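Rubber oxygenase (Streptomyces sp., PDB 5O1L) catalyses the oxidative, endo-type cleavage of the double bonds of poly(cis-1,4-isoprene) with O2, using a non-covalently bound b-type heme. Local coordinates at residues A77-W82 with A88-L93; R98-H103 with T194-A199; H198-H203 with I398-V403. All coordinates share one frame; numbering follows the deposited sequence. Where two conformers were deposited one is given.

Interaction 1. Residues A77-W82 with A88-L93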
loop_
_atom_site.group_PDB
_atom_site.type_symbol
_atom_site.label_atom_id
_atom_site.label_comp_id
_atom_site.label_asym_id
_atom_site.label_seq_id
_atom_site.Cartn_x
_atom_site.Cartn_y
_atom_site.Cartn_z
ATOM N N ALA A 77 -16.700 18.249 3.978
ATOM C CA ALA A 77 -16.268 19.576 4.366
ATOM C C ALA A 77 -15.843 19.671 5.839
ATOM O O ALA A 77 -14.952 20.390 6.156
ATOM C CB ALA A 77 -17.418 20.555 4.078
ATOM N N LEU A 78 -16.493 18.914 6.711
ATOM C CA LEU A 78 -16.073 18.831 8.126
ATOM C C LEU A 78 -14.759 18.120 8.268
ATOM O O LEU A 78 -13.846 18.591 8.926
ATOM C CB LEU A 78 -17.136 18.122 8.924
ATOM C CG LEU A 78 -18.375 18.941 9.158
ATOM C CD1 LEU A 78 -19.517 18.023 9.563
ATOM C CD2 LEU A 78 -18.042 20.029 10.193
ATOM N N LEU A 79 -14.611 17.014 7.564
ATOM C CA LEU A 79 -13.388 16.217 7.715
ATOM C C LEU A 79 -12.174 16.822 7.100
ATOM O O LEU A 79 -11.057 16.507 7.510
ATOM C CB LEU A 79 -13.620 14.803 7.254
ATOM C CG LEU A 79 -14.560 14.109 8.292
ATOM C CD1 LEU A 79 -14.665 12.667 7.916
ATOM C CD2 LEU A 79 -14.218 14.237 9.785
ATOM N N LYS A 80 -12.358 17.759 6.198
ATOM C CA LYS A 80 -11.253 18.499 5.633
ATOM C C LYS A 80 -10.475 19.189 6.722
ATOM O O LYS A 80 -9.302 19.375 6.582
ATOM C CB LYS A 80 -11.757 19.564 4.626
ATOM C CG LYS A 80 -10.942 19.731 3.372
ATOM C CD LYS A 80 -11.731 20.524 2.335
ATOM C CE LYS A 80 -11.872 21.987 2.772
ATOM N NZ LYS A 80 -12.035 22.937 1.626
ATOM N N GLN A 81 -11.144 19.554 7.814
ATOM C CA GLN A 81 -10.548 20.237 8.939
ATOM C C GLN A 81 -9.800 19.323 9.919
ATOM O O GLN A 81 -9.128 19.816 10.774
ATOM C CB GLN A 81 -11.639 20.979 9.750
ATOM C CG GLN A 81 -12.431 22.008 8.938
ATOM C CD GLN A 81 -13.529 22.649 9.799
ATOM O OE1 GLN A 81 -14.571 22.032 10.071
ATOM N NE2 GLN A 81 -13.335 23.901 10.191
ATOM N N TRP A 82 -9.941 18.025 9.784
ATOM C CA TRP A 82 -9.334 17.048 10.692
ATOM C C TRP A 82 -8.062 16.511 10.041
ATOM O O TRP A 82 -8.157 15.786 9.108
ATOM C CB TRP A 82 -10.354 15.928 10.990
ATOM C CG TRP A 82 -9.854 14.992 12.077
ATOM C CD1 TRP A 82 -9.364 15.368 13.290
ATOM C CD2 TRP A 82 -9.777 13.553 12.026
ATOM N NE1 TRP A 82 -8.989 14.259 14.021
ATOM C CE2 TRP A 82 -9.225 13.131 13.263
ATOM C CE3 TRP A 82 -10.175 12.607 11.119
ATOM C CZ2 TRP A 82 -9.035 11.799 13.566
ATOM C CZ3 TRP A 82 -9.950 11.275 11.414
ATOM C CH2 TRP A 82 -9.396 10.880 12.629
ATOM N N ALA A 88 -8.877 17.119 18.029
ATOM C CA ALA A 88 -10.239 16.715 18.301
ATOM C C ALA A 88 -11.042 16.629 16.987
ATOM O O ALA A 88 -10.748 17.338 16.037
ATOM C CB ALA A 88 -10.890 17.737 19.220
ATOM N N LEU A 89 -12.029 15.751 16.943
ATOM C CA LEU A 89 -12.872 15.658 15.762
ATOM C C LEU A 89 -13.616 16.975 15.620
ATOM O O LEU A 89 -13.974 17.598 16.601
ATOM C CB LEU A 89 -13.878 14.563 15.866
ATOM C CG LEU A 89 -13.332 13.157 15.832
ATOM C CD1 LEU A 89 -14.469 12.175 16.120
ATOM C CD2 LEU A 89 -12.710 12.845 14.464
ATOM N N PRO A 90 -13.874 17.405 14.380
ATOM C CA PRO A 90 -14.675 18.615 14.192
ATOM C C PRO A 90 -16.072 18.423 14.714
ATOM O O PRO A 90 -16.671 17.389 14.530
ATOM C CB PRO A 90 -14.689 18.822 12.679
ATOM C CG PRO A 90 -14.403 17.479 12.116
ATOM C CD PRO A 90 -13.451 16.806 13.097
ATOM N N GLY A 91 -16.617 19.467 15.332
ATOM C CA GLY A 91 -17.987 19.389 15.816
ATOM C C GLY A 91 -18.926 19.368 14.612
ATOM O O GLY A 91 -18.617 19.934 13.514
ATOM N N GLY A 92 -20.101 18.791 14.805
ATOM C CA GLY A 92 -21.103 18.783 13.740
ATOM C C GLY A 92 -21.246 17.554 12.910
ATOM O O GLY A 92 -22.057 17.484 11.998
ATOM N N LEU A 93 -20.383 16.555 13.155
ATOM C CA LEU A 93 -20.585 15.287 12.477
ATOM C C LEU A 93 -21.866 14.599 12.883
ATOM O O LEU A 93 -22.263 14.710 14.031
ATOM C CB LEU A 93 -19.399 14.358 12.848
ATOM C CG LEU A 93 -18.044 14.778 12.290
ATOM C CD1 LEU A 93 -17.008 13.885 12.968
ATOM C CD2 LEU A 93 -17.986 14.647 10.777
#

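Interaction 2. Residues R98-H103 with T194-A199. With HEM (protoporphyrin IX containing Fe), chain C.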
loop_
_atom_site.group_PDB
_atom_site.type_symbol
_atom_site.label_atom_id
_atom_site.label_comp_id
_atom_site.label_asym_id
_atom_site.label_seq_id
_atom_site.Cartn_x
_atom_site.Cartn_y
_atom_site.Cartn_z
ATOM N N ARG A 98 -19.583 10.128 14.172
ATOM C CA ARG A 98 -18.721 10.586 15.248
ATOM C C ARG A 98 -18.310 9.429 16.181
ATOM O O ARG A 98 -17.107 9.257 16.471
ATOM C CB ARG A 98 -19.371 11.688 16.084
ATOM C CG ARG A 98 -18.431 12.177 17.187
ATOM C CD ARG A 98 -18.944 13.326 18.052
ATOM N NE ARG A 98 -20.350 13.233 18.384
ATOM C CZ ARG A 98 -20.959 12.409 19.244
ATOM N NH1 ARG A 98 -20.310 11.462 19.930
ATOM N NH2 ARG A 98 -22.275 12.548 19.406
ATOM N N GLU A 99 -19.273 8.630 16.568
ATOM C CA GLU A 99 -19.003 7.515 17.465
ATOM C C GLU A 99 -18.038 6.521 16.794
ATOM O O GLU A 99 -17.085 6.083 17.440
ATOM C CB GLU A 99 -20.313 6.818 17.835
ATOM C CG GLU A 99 -20.261 5.578 18.675
ATOM C CD GLU A 99 -21.671 5.160 19.088
ATOM O OE1 GLU A 99 -22.371 4.477 18.303
ATOM O OE2 GLU A 99 -22.096 5.600 20.175
ATOM N N PHE A 100 -18.299 6.221 15.526
ATOM C CA PHE A 100 -17.391 5.333 14.756
ATOM C C PHE A 100 -16.004 5.901 14.778
ATOM O O PHE A 100 -15.015 5.145 15.028
ATOM C CB PHE A 100 -17.879 5.098 13.340
ATOM C CG PHE A 100 -16.833 4.466 12.462
ATOM C CD1 PHE A 100 -16.588 3.101 12.619
ATOM C CD2 PHE A 100 -16.011 5.236 11.616
ATOM C CE1 PHE A 100 -15.576 2.531 11.899
ATOM C CE2 PHE A 100 -14.964 4.617 10.941
ATOM C CZ PHE A 100 -14.796 3.269 11.082
ATOM N N MET A 101 -15.827 7.167 14.476
ATOM C CA MET A 101 -14.491 7.755 14.321
ATOM C C MET A 101 -13.744 7.813 15.627
ATOM O O MET A 101 -12.517 7.598 15.667
ATOM C CB MET A 101 -14.557 9.174 13.680
ATOM C CG MET A 101 -14.993 9.078 12.263
ATOM S SD MET A 101 -15.111 10.694 11.445
ATOM C CE MET A 101 -13.344 10.940 11.230
ATOM N N GLU A 102 -14.466 8.068 16.709
ATOM C CA GLU A 102 -13.829 8.140 18.026
ATOM C C GLU A 102 -13.251 6.755 18.406
ATOM O O GLU A 102 -12.205 6.686 19.032
ATOM C CB GLU A 102 -14.827 8.688 19.090
ATOM C CG GLU A 102 -14.691 10.218 19.256
ATOM C CD GLU A 102 -13.231 10.640 19.674
ATOM O OE1 GLU A 102 -12.753 10.070 20.698
ATOM O OE2 GLU A 102 -12.483 11.487 19.003
ATOM N N HIS A 103 -13.956 5.697 18.032
ATOM C CA HIS A 103 -13.475 4.351 18.262
ATOM C C HIS A 103 -12.343 3.974 17.297
ATOM O O HIS A 103 -11.307 3.423 17.719
ATOM C CB HIS A 103 -14.666 3.409 18.088
ATOM C CG HIS A 103 -14.362 1.985 18.422
ATOM N ND1 HIS A 103 -13.958 1.599 19.684
ATOM C CD2 HIS A 103 -14.415 0.855 17.674
ATOM C CE1 HIS A 103 -13.774 0.292 19.708
ATOM N NE2 HIS A 103 -14.044 -0.184 18.501
ATOM N N THR A 194 -9.248 6.412 5.314
ATOM C CA THR A 194 -9.194 5.315 4.371
ATOM C C THR A 194 -10.200 4.263 4.693
ATOM O O THR A 194 -10.868 3.715 3.807
ATOM C CB THR A 194 -7.761 4.755 4.297
ATOM O OG1 THR A 194 -6.824 5.794 3.918
ATOM C CG2 THR A 194 -7.718 3.521 3.360
ATOM N N ARG A 195 -10.291 3.899 5.986
ATOM C CA ARG A 195 -11.289 2.931 6.399
ATOM C C ARG A 195 -12.695 3.350 5.980
ATOM O O ARG A 195 -13.512 2.550 5.513
ATOM C CB ARG A 195 -11.137 2.732 7.890
ATOM C CG ARG A 195 -11.940 1.689 8.513
ATOM C CD ARG A 195 -11.470 1.399 9.898
ATOM N NE ARG A 195 -12.397 0.469 10.386
ATOM C CZ ARG A 195 -12.588 0.140 11.636
ATOM N NH1 ARG A 195 -11.907 0.731 12.552
ATOM N NH2 ARG A 195 -13.526 -0.740 11.951
ATOM N N MET A 196 -12.970 4.642 6.102
ATOM C CA MET A 196 -14.276 5.184 5.720
ATOM C C MET A 196 -14.454 5.188 4.179
ATOM O O MET A 196 -15.546 4.798 3.696
ATOM C CB MET A 196 -14.456 6.615 6.239
ATOM C CG MET A 196 -14.486 6.750 7.740
ATOM S SD MET A 196 -14.347 8.488 8.308
ATOM C CE MET A 196 -15.614 9.230 7.328
ATOM N N VAL A 197 -13.419 5.553 3.428
ATOM C CA VAL A 197 -13.450 5.468 1.970
ATOM C C VAL A 197 -13.767 4.029 1.558
ATOM O O VAL A 197 -14.652 3.756 0.730
ATOM C CB VAL A 197 -12.187 5.964 1.282
ATOM C CG1 VAL A 197 -12.226 5.654 -0.203
ATOM C CG2 VAL A 197 -12.027 7.431 1.538
ATOM N N HIS A 198 -13.018 3.034 2.095
ATOM C CA HIS A 198 -13.248 1.683 1.700
ATOM C C HIS A 198 -14.699 1.283 2.028
ATOM O O HIS A 198 -15.286 0.569 1.233
ATOM C CB HIS A 198 -12.224 0.769 2.415
ATOM C CG HIS A 198 -10.836 0.829 1.855
ATOM N ND1 HIS A 198 -9.761 0.350 2.576
ATOM C CD2 HIS A 198 -10.357 1.220 0.637
ATOM C CE1 HIS A 198 -8.684 0.485 1.806
ATOM N NE2 HIS A 198 -8.988 1.021 0.642
ATOM N N ALA A 199 -15.212 1.655 3.181
ATOM C CA ALA A 199 -16.560 1.332 3.555
ATOM C C ALA A 199 -17.585 1.949 2.571
ATOM O O ALA A 199 -18.570 1.289 2.193
ATOM C CB ALA A 199 -16.794 1.751 4.980
HETATM C CHA HEM C . -9.109 4.224 -1.543
HETATM C CHB HEM C . -5.284 2.724 0.839
HETATM C CHC HEM C . -6.549 -1.818 0.007
HETATM C CHD HEM C . -9.732 -0.252 -3.188
HETATM C C1A HEM C . -7.997 4.145 -0.781
HETATM C C2A HEM C . -7.360 5.328 -0.249
HETATM C C3A HEM C . -6.258 4.906 0.386
HETATM C C4A HEM C . -6.214 3.517 0.319
HETATM C CMA HEM C . -5.268 5.825 1.059
HETATM C CAA HEM C . -7.808 6.803 -0.390
HETATM C CBA HEM C . -7.311 7.372 -1.733
HETATM C CGA HEM C . -7.343 8.856 -1.683
HETATM O O1A HEM C . -8.475 9.324 -1.857
HETATM O O2A HEM C . -6.258 9.517 -1.448
HETATM C C1B HEM C . -5.318 1.334 0.852
HETATM C C2B HEM C . -4.336 0.554 1.524
HETATM C C3B HEM C . -4.656 -0.718 1.345
HETATM C C4B HEM C . -5.847 -0.753 0.510
HETATM C CMB HEM C . -3.153 1.058 2.324
HETATM C CAB HEM C . -4.144 -1.979 1.819
HETATM C CBB HEM C . -3.027 -2.183 2.689
HETATM C C1C HEM C . -7.551 -1.804 -0.952
HETATM C C2C HEM C . -7.993 -3.009 -1.630
HETATM C C3C HEM C . -8.909 -2.531 -2.509
HETATM C C4C HEM C . -8.917 -1.084 -2.388
HETATM C CMC HEM C . -7.607 -4.422 -1.304
HETATM C CAC HEM C . -9.693 -3.302 -3.485
HETATM C CBC HEM C . -9.848 -4.678 -3.631
HETATM C C1D HEM C . -9.822 1.105 -3.016
HETATM C C2D HEM C . -10.781 1.961 -3.741
HETATM C C3D HEM C . -10.623 3.205 -3.301
HETATM C C4D HEM C . -9.592 3.135 -2.264
HETATM C CMD HEM C . -11.656 1.439 -4.818
HETATM C CAD HEM C . -11.371 4.472 -3.783
HETATM C CBD HEM C . -10.618 5.005 -4.995
HETATM C CGD HEM C . -11.378 6.217 -5.545
HETATM O O1D HEM C . -10.775 7.313 -5.536
HETATM O O2D HEM C . -12.556 6.158 -5.992
HETATM N NA HEM C . -7.304 3.041 -0.399
HETATM N NB HEM C . -6.166 0.490 0.249
HETATM N NC HEM C . -8.080 -0.636 -1.425
HETATM N ND HEM C . -9.183 1.847 -2.078
HETATM FE FE HEM C . -7.715 1.180 -0.903
#

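Interaction 3. Residues H198-H203 with I398-V403. With HEM (protoporphyrin IX containing Fe), chain C.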
loop_
_atom_site.group_PDB
_atom_site.type_symbol
_atom_site.label_atom_id
_atom_site.label_comp_id
_atom_site.label_asym_id
_atom_site.label_seq_id
_atom_site.Cartn_x
_atom_site.Cartn_y
_atom_site.Cartn_z
ATOM N N HIS A 198 -13.018 3.034 2.095
ATOM C CA HIS A 198 -13.248 1.683 1.700
ATOM C C HIS A 198 -14.699 1.283 2.028
ATOM O O HIS A 198 -15.286 0.569 1.233
ATOM C CB HIS A 198 -12.224 0.769 2.415
ATOM C CG HIS A 198 -10.836 0.829 1.855
ATOM N ND1 HIS A 198 -9.761 0.350 2.576
ATOM C CD2 HIS A 198 -10.357 1.220 0.637
ATOM C CE1 HIS A 198 -8.684 0.485 1.806
ATOM N NE2 HIS A 198 -8.988 1.021 0.642
ATOM N N ALA A 199 -15.212 1.655 3.181
ATOM C CA ALA A 199 -16.560 1.332 3.555
ATOM C C ALA A 199 -17.585 1.949 2.571
ATOM O O ALA A 199 -18.570 1.289 2.193
ATOM C CB ALA A 199 -16.794 1.751 4.980
ATOM N N ALA A 200 -17.336 3.155 2.141
ATOM C CA ALA A 200 -18.172 3.785 1.125
ATOM C C ALA A 200 -18.138 3.000 -0.164
ATOM O O ALA A 200 -19.195 2.760 -0.751
ATOM C CB ALA A 200 -17.703 5.193 0.864
ATOM N N VAL A 201 -16.952 2.593 -0.608
ATOM C CA VAL A 201 -16.800 1.781 -1.806
ATOM C C VAL A 201 -17.585 0.501 -1.758
ATOM O O VAL A 201 -18.116 0.054 -2.777
ATOM C CB VAL A 201 -15.308 1.550 -2.116
ATOM C CG1 VAL A 201 -15.092 0.563 -3.260
ATOM C CG2 VAL A 201 -14.676 2.914 -2.460
ATOM N N ARG A 202 -17.646 -0.115 -0.591
ATOM C CA ARG A 202 -18.374 -1.379 -0.430
ATOM C C ARG A 202 -19.869 -1.160 -0.654
ATOM O O ARG A 202 -20.569 -2.064 -1.090
ATOM C CB ARG A 202 -18.110 -1.989 0.925
ATOM C CG ARG A 202 -16.684 -2.451 1.112
ATOM C CD ARG A 202 -16.567 -3.341 2.334
ATOM N NE ARG A 202 -15.153 -3.552 2.643
ATOM C CZ ARG A 202 -14.493 -2.792 3.492
ATOM N NH1 ARG A 202 -15.030 -1.823 4.242
ATOM N NH2 ARG A 202 -13.142 -2.976 3.561
ATOM N N HIS A 203 -20.358 0.027 -0.312
ATOM C CA HIS A 203 -21.756 0.363 -0.586
ATOM C C HIS A 203 -21.963 0.740 -2.062
ATOM O O HIS A 203 -23.006 0.405 -2.664
ATOM C CB HIS A 203 -22.153 1.475 0.349
ATOM C CG HIS A 203 -23.617 1.819 0.317
ATOM N ND1 HIS A 203 -24.078 3.064 -0.033
ATOM C CD2 HIS A 203 -24.708 1.065 0.592
ATOM C CE1 HIS A 203 -25.400 3.066 0.013
ATOM N NE2 HIS A 203 -25.811 1.861 0.359
ATOM N N ILE A 398 -8.439 13.361 1.960
ATOM C CA ILE A 398 -9.098 12.143 1.511
ATOM C C ILE A 398 -10.578 12.354 1.696
ATOM O O ILE A 398 -11.062 12.528 2.831
ATOM C CB ILE A 398 -8.598 10.946 2.326
ATOM C CG1 ILE A 398 -7.126 10.730 2.089
ATOM C CG2 ILE A 398 -9.422 9.690 2.044
ATOM C CD1 ILE A 398 -6.539 9.627 2.974
ATOM N N ASP A 399 -11.302 12.324 0.583
ATOM C CA ASP A 399 -12.766 12.544 0.609
ATOM C C ASP A 399 -13.508 11.237 0.469
ATOM O O ASP A 399 -13.084 10.367 -0.264
ATOM C CB ASP A 399 -13.183 13.428 -0.549
ATOM C CG ASP A 399 -12.790 14.924 -0.346
ATOM O OD1 ASP A 399 -12.692 15.472 0.815
ATOM O OD2 ASP A 399 -12.625 15.582 -1.390
ATOM N N ILE A 400 -14.639 11.144 1.094
ATOM C CA ILE A 400 -15.550 10.020 0.952
ATOM C C ILE A 400 -16.205 10.145 -0.397
ATOM O O ILE A 400 -16.671 11.229 -0.742
ATOM C CB ILE A 400 -16.625 10.017 2.045
ATOM C CG1 ILE A 400 -15.998 9.955 3.423
ATOM C CG2 ILE A 400 -17.642 8.867 1.843
ATOM C CD1 ILE A 400 -16.976 10.109 4.542
ATOM N N PRO A 401 -16.259 9.081 -1.200
ATOM C CA PRO A 401 -17.001 9.169 -2.469
ATOM C C PRO A 401 -18.512 9.109 -2.223
ATOM O O PRO A 401 -18.981 8.610 -1.214
ATOM C CB PRO A 401 -16.600 7.900 -3.207
ATOM C CG PRO A 401 -16.131 6.963 -2.131
ATOM C CD PRO A 401 -15.531 7.788 -1.032
ATOM N N ASP A 402 -19.301 9.514 -3.199
ATOM C CA ASP A 402 -20.754 9.394 -3.074
ATOM C C ASP A 402 -21.346 8.784 -4.372
ATOM O O ASP A 402 -20.599 8.214 -5.205
ATOM C CB ASP A 402 -21.237 10.833 -2.813
ATOM C CG ASP A 402 -22.635 10.912 -2.211
ATOM O OD1 ASP A 402 -23.269 9.864 -1.972
ATOM O OD2 ASP A 402 -23.088 12.072 -2.012
ATOM N N VAL A 403 -22.662 8.873 -4.563
ATOM C CA VAL A 403 -23.344 8.646 -5.881
ATOM C C VAL A 403 -23.499 7.175 -6.213
ATOM O O VAL A 403 -24.623 6.685 -6.323
ATOM C CB VAL A 403 -22.764 9.443 -7.108
ATOM C CG1 VAL A 403 -22.461 10.889 -6.736
ATOM C CG2 VAL A 403 -21.575 8.764 -7.800
HETATM C CHA HEM C . -9.109 4.224 -1.543
HETATM C CHB HEM C . -5.284 2.724 0.839
HETATM C CHC HEM C . -6.549 -1.818 0.007
HETATM C CHD HEM C . -9.732 -0.252 -3.188
HETATM C C1A HEM C . -7.997 4.145 -0.781
HETATM C C2A HEM C . -7.360 5.328 -0.249
HETATM C C3A HEM C . -6.258 4.906 0.386
HETATM C C4A HEM C . -6.214 3.517 0.319
HETATM C CMA HEM C . -5.268 5.825 1.059
HETATM C CAA HEM C . -7.808 6.803 -0.390
HETATM C CBA HEM C . -7.311 7.372 -1.733
HETATM C CGA HEM C . -7.343 8.856 -1.683
HETATM O O1A HEM C . -8.475 9.324 -1.857
HETATM O O2A HEM C . -6.258 9.517 -1.448
HETATM C C1B HEM C . -5.318 1.334 0.852
HETATM C C2B HEM C . -4.336 0.554 1.524
HETATM C C3B HEM C . -4.656 -0.718 1.345
HETATM C C4B HEM C . -5.847 -0.753 0.510
HETATM C CMB HEM C . -3.153 1.058 2.324
HETATM C CAB HEM C . -4.144 -1.979 1.819
HETATM C CBB HEM C . -3.027 -2.183 2.689
HETATM C C1C HEM C . -7.551 -1.804 -0.952
HETATM C C2C HEM C . -7.993 -3.009 -1.630
HETATM C C3C HEM C . -8.909 -2.531 -2.509
HETATM C C4C HEM C . -8.917 -1.084 -2.388
HETATM C CMC HEM C . -7.607 -4.422 -1.304
HETATM C CAC HEM C . -9.693 -3.302 -3.485
HETATM C CBC HEM C . -9.848 -4.678 -3.631
HETATM C C1D HEM C . -9.822 1.105 -3.016
HETATM C C2D HEM C . -10.781 1.961 -3.741
HETATM C C3D HEM C . -10.623 3.205 -3.301
HETATM C C4D HEM C . -9.592 3.135 -2.264
HETATM C CMD HEM C . -11.656 1.439 -4.818
HETATM C CAD HEM C . -11.371 4.472 -3.783
HETATM C CBD HEM C . -10.618 5.005 -4.995
HETATM C CGD HEM C . -11.378 6.217 -5.545
HETATM O O1D HEM C . -10.775 7.313 -5.536
HETATM O O2D HEM C . -12.556 6.158 -5.992
HETATM N NA HEM C . -7.304 3.041 -0.399
HETATM N NB HEM C . -6.166 0.490 0.249
HETATM N NC HEM C . -8.080 -0.636 -1.425
HETATM N ND HEM C . -9.183 1.847 -2.078
HETATM FE FE HEM C . -7.715 1.180 -0.903
#

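Interaction 1. Residues A77-W82 with A88-L93
Leu78 and Pro90 face each other with their CA atoms 6.2 Å apart, and Trp82 and Leu89 do so at nearly the same spacing. Helix 72-79 gives way here to a type I beta turn from Leu79 to Trp82, while 88-93 is an irregular loop. No hydrogen bond joins the two segments, which meet mainly through apolar side chains and a few carbonyl oxygens, and bury 382 Å² between them. Pro90 is wedged into the corner of the turn: its CG lies 3.4 Å from Leu78 O and also touches Leu79 CD2, while CD rests against Trp82 CB. Leu93 reaches the same corner from farther along the chain, its CD2 methyl lying 3.9 Å from Leu78 CD1 and equally near Leu79 CD2. Leu78 CD2 touches Gly91 O (3.4 Å) and Leu78 CD1 touches Gly92 O.

The indole of Trp82 swings out with CG anti to the backbone N (chi1 -172°), which presents one ring face to Leu89. The CD2 methyl of Leu89 sits 3.8 Å from the centroid of the Trp82 six-membered ring and 16° off its normal, a CH-pi contact. Trp82 NE1 is hydrogen-bonded to Gln87 O, which helps fix the rotation of the indole. A leucine in place of Trp82 would probably leave the Leu89 methyl without its aromatic face and Gln87 O without this donor. Lys193, on the heme-bearing helix 187-204, donates to both Leu79 O and Trp82 O. The whole is a helix-loop-helix connection, in which the chain leaving helix 72-79 folds back over that helix's C-terminal end before entering helix 95-104, away from the heme pocket, with the Leu79 side chain about 12 Å from the heme.

Interaction 2. Residues R98-H103 with T194-A199
Phe100 and Met101 of helix 95-104 meet Arg195 and Met196 of helix 187-204, with no hydrogen bond between the two segments. The ring-to-guanidinium contact is edge-on: Phe100 turns its CZ and CE1 rim over one face of the Arg195 guanidinium, with the two planes 76° apart. Arg195 NE lies near the plane of the ring, 3.8 Å from Phe100 CZ, so the charged group does not lie over the aromatic face. The extended chain of Arg195, with CG anti to the backbone N (chi1 -173°), carries the guanidinium past the ring to salt bridges with Asp56 through NE and Glu58 through NH2. These two carboxylates probably balance its buried charge and fix the orientation of the guanidinium, one face of which receives the Phe100 rim.

The apolar part lies beside it. Met196 CG packs 3.9 Å from Phe100 CE2, and in the conformer described Met196 SD lies 3.9 Å from Met101 SD. This is helix-helix packing in an all-helical fold: the two short axes come within 11.9 Å at 131° between their directions, a spacing wide enough to be bridged by long side chains.

Metal coordination occupies another side of helix 187-204. His198 NE2 binds the heme iron at 2.0 Å, consistent with its inferred role as axial ligand, and one further atom from elsewhere completes the pair of non-porphyrin ligands. Thr194 CG2 lies over one face of the His198 imidazole, 3.5 Å above its plane and offset toward the ring's rim, and also touches the porphyrin, while Val197 CG1 packs against HEM CHA.

Interaction 3. Residues H198-H203 with I398-V403
Ala200 CB is the small bump at the centre of this contact, fitting into the angle between two neighbouring side chains of the C-terminal loop. It meets Ile400 CG2 at 3.8 Å and, next to that, the Pro401 ring, through both CG and CD. A chi1 of -59° sets CG1 of Ile400 beside the backbone N and CG2 anti to it, turning that methyl to the alanine, while the rest of the Ile400 side chain packs on Val72 and Val75 of helix 72-79. The single methyl of Ala200 lets the loop come close, its CA standing 6.6 Å from the CA of Pro401. One residue on, Val201 gives Pro401 CG a looser neighbour, its CG2 lying 4.3 Å away.

That valine also faces the heme, with CG1 3.9 Å from HEM CMD and CG2 near the start of a propionate arm. Ile398, two residues before Ile400, lies beside the other propionate, its CG1 3.8 Å from HEM O2A. Loop and helix therefore line the propionate side of the pocket together. Across the two segments the contact is wholly apolar and without hydrogen bonds, which implies that it is held by close fit and the exclusion of water.

Along the chain, interaction 1 closes before interaction 2 opens, and helices 72-79 and 95-104 follow one another. Interactions 2 and 3 both use helix 187-204 and share His198 and Ala199; interaction 3 then brings in the loop after helix 373-393, 195 residues later. The centres of interactions 1 and 2 are about 12 Å apart, those of 2 and 3 about 11 Å, and those of 1 and 3 about 17 Å. Trp82 touches Met101 between the first two, and Val197 touches Ile398 between the last two. Interactions 1 and 3 do not touch; interaction 2 lies against both, so N-terminal helices and the C-terminal loop pack against the helix carrying the heme ligand.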